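Local atomic coordinates of endoglucanase A (Clostridium acetobutylicum, PDB entry 3IK2), a protein that probably hydrolyses internal beta-1,4-glucosidic bonds of cellulose and related glucans, as a family 44 glycoside hydrolase with a TIM-like barrel. Residues Val3-Asp8 with Val417-Ser422. Residues are numbered along the deposited sequence; the frame is centred on the assembly and turned at random.
Sequences VNVNID and VKCDTS
Segments 3-8 and 417-421, parts of strands 2-15 and 415-421, run antiparallel and show how alternation sorts side chains onto two unlike faces. N6 and D420 form a hydrogen-bonded pair: the N-H of N6 meets O of D420 at 3.0 Å in the carbonyl plane, whereas the N-H of D420 reaches O of N6 from above that carbonyl's plane. Where strand 415-421 gives out, a side-chain oxygen takes the place of the backbone acceptor. S422 sets OG between its own backbone N and carbonyl carbon (chi1 64°), which lets OG accept the N-H of N4 at 3.0 Å, while its backbone N donates to N4 O, nearly along the C=O axis.

On the buried face, the sulfur of C419, anti to its backbone N (chi1 -168°), touches two aliphatic branches of the neighbouring strand, both from one side: I7 CG1 at 3.5 Å from SG and V5 CG1 at 3.7 Å. The side chains of V3 and T421 cross obliquely, CG1 coming within 3.0 Å of OG1; that hydroxyl hydrogen-bonds to S427 OG, and weakly to the backbone N of D423. In this beta domain beside the TIM-like barrel, the N-terminal strand joins one that follows the barrel, flanked by 454-461 and 427-433. I7 reaches M441 and I443.

The other face carries N4, N6, D8, K418 and D420. K418 is extended, its CD lying 3.8 Å from D8 CB. The opposite charges stay apart, NZ 4.9 Å from D8 OD1, and a water bridges them, accepting from NZ and donating to OD1; D8 OD2 accepts the backbone N-H of N10.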
# COMPACT_ATOMS: atom_id res chain seq x y z
N VAL A 3 9.97 -29.11 -9.21
CA VAL A 3 9.11 -28.57 -8.18
C VAL A 3 7.68 -28.98 -8.55
O VAL A 3 7.27 -28.81 -9.70
CB VAL A 3 9.28 -27.00 -8.12
CG1 VAL A 3 8.20 -26.33 -7.26
CG2 VAL A 3 10.71 -26.63 -7.65
N ASN A 4 6.94 -29.53 -7.60
CA ASN A 4 5.52 -29.86 -7.82
C ASN A 4 4.64 -28.70 -7.41
O ASN A 4 4.88 -28.05 -6.40
CB ASN A 4 5.11 -31.12 -7.04
CG ASN A 4 5.98 -32.34 -7.40
OD1 ASN A 4 6.25 -32.59 -8.59
ND2 ASN A 4 6.43 -33.09 -6.38
N VAL A 5 3.60 -28.44 -8.21
CA VAL A 5 2.61 -27.42 -7.88
C VAL A 5 1.24 -28.05 -7.96
O VAL A 5 0.78 -28.43 -9.04
CB VAL A 5 2.66 -26.24 -8.85
CG1 VAL A 5 1.60 -25.13 -8.46
CG2 VAL A 5 4.10 -25.71 -8.95
N ASN A 6 0.59 -28.10 -6.81
CA ASN A 6 -0.73 -28.66 -6.64
C ASN A 6 -1.79 -27.57 -6.49
O ASN A 6 -1.84 -26.84 -5.47
CB ASN A 6 -0.74 -29.61 -5.43
CG ASN A 6 0.18 -30.81 -5.62
OD1 ASN A 6 0.36 -31.31 -6.73
ND2 ASN A 6 0.76 -31.28 -4.52
N ILE A 7 -2.62 -27.44 -7.53
CA ILE A 7 -3.71 -26.46 -7.54
C ILE A 7 -5.06 -27.17 -7.30
O ILE A 7 -5.34 -28.22 -7.87
CB ILE A 7 -3.69 -25.60 -8.87
CG1 ILE A 7 -2.35 -24.86 -8.99
CG2 ILE A 7 -4.84 -24.60 -8.93
CD1 ILE A 7 -1.99 -24.42 -10.41
N ASP A 8 -5.88 -26.59 -6.44
CA ASP A 8 -7.26 -27.04 -6.29
C ASP A 8 -8.20 -25.84 -6.41
O ASP A 8 -8.27 -25.03 -5.50
CB ASP A 8 -7.45 -27.73 -4.93
CG ASP A 8 -8.85 -28.33 -4.76
OD1 ASP A 8 -9.02 -29.15 -3.83
OD2 ASP A 8 -9.78 -27.99 -5.54
N VAL A 417 -7.02 -19.26 -5.34
CA VAL A 417 -7.32 -20.64 -5.02
C VAL A 417 -6.06 -21.34 -4.57
O VAL A 417 -4.96 -20.85 -4.79
CB VAL A 417 -8.02 -21.43 -6.20
CG1 VAL A 417 -9.34 -20.71 -6.66
CG2 VAL A 417 -7.08 -21.64 -7.37
N LYS A 418 -6.23 -22.48 -3.90
CA LYS A 418 -5.15 -23.33 -3.46
C LYS A 418 -4.10 -23.57 -4.55
O LYS A 418 -4.41 -24.09 -5.60
CB LYS A 418 -5.70 -24.67 -2.98
CG LYS A 418 -4.60 -25.66 -2.63
CD LYS A 418 -5.21 -26.89 -1.98
CE LYS A 418 -4.23 -28.08 -2.00
NZ LYS A 418 -4.81 -29.25 -1.26
N CYS A 419 -2.86 -23.21 -4.24
CA CYS A 419 -1.76 -23.33 -5.17
C CYS A 419 -0.51 -23.51 -4.34
O CYS A 419 0.15 -22.53 -3.96
CB CYS A 419 -1.65 -22.08 -6.04
SG CYS A 419 -0.53 -22.29 -7.44
N ASP A 420 -0.21 -24.77 -4.04
CA ASP A 420 0.90 -25.12 -3.14
C ASP A 420 2.09 -25.61 -3.94
O ASP A 420 1.99 -26.60 -4.67
CB ASP A 420 0.51 -26.21 -2.14
CG ASP A 420 -0.62 -25.77 -1.21
OD1 ASP A 420 -0.69 -24.57 -0.85
OD2 ASP A 420 -1.44 -26.63 -0.81
N THR A 421 3.21 -24.90 -3.78
CA THR A 421 4.46 -25.32 -4.35
C THR A 421 5.23 -26.16 -3.32
O THR A 421 5.12 -25.93 -2.12
CB THR A 421 5.29 -24.09 -4.83
OG1 THR A 421 6.43 -24.53 -5.56
CG2 THR A 421 5.73 -23.22 -3.68
N SER A 422 6.00 -27.13 -3.81
CA SER A 422 6.84 -27.96 -2.95
C SER A 422 8.16 -27.27 -2.61
O SER A 422 8.93 -27.77 -1.79
CB SER A 422 7.11 -29.31 -3.62
OG SER A 422 7.86 -29.14 -4.81
O HOH W 1 -7.26 -29.30 -2.14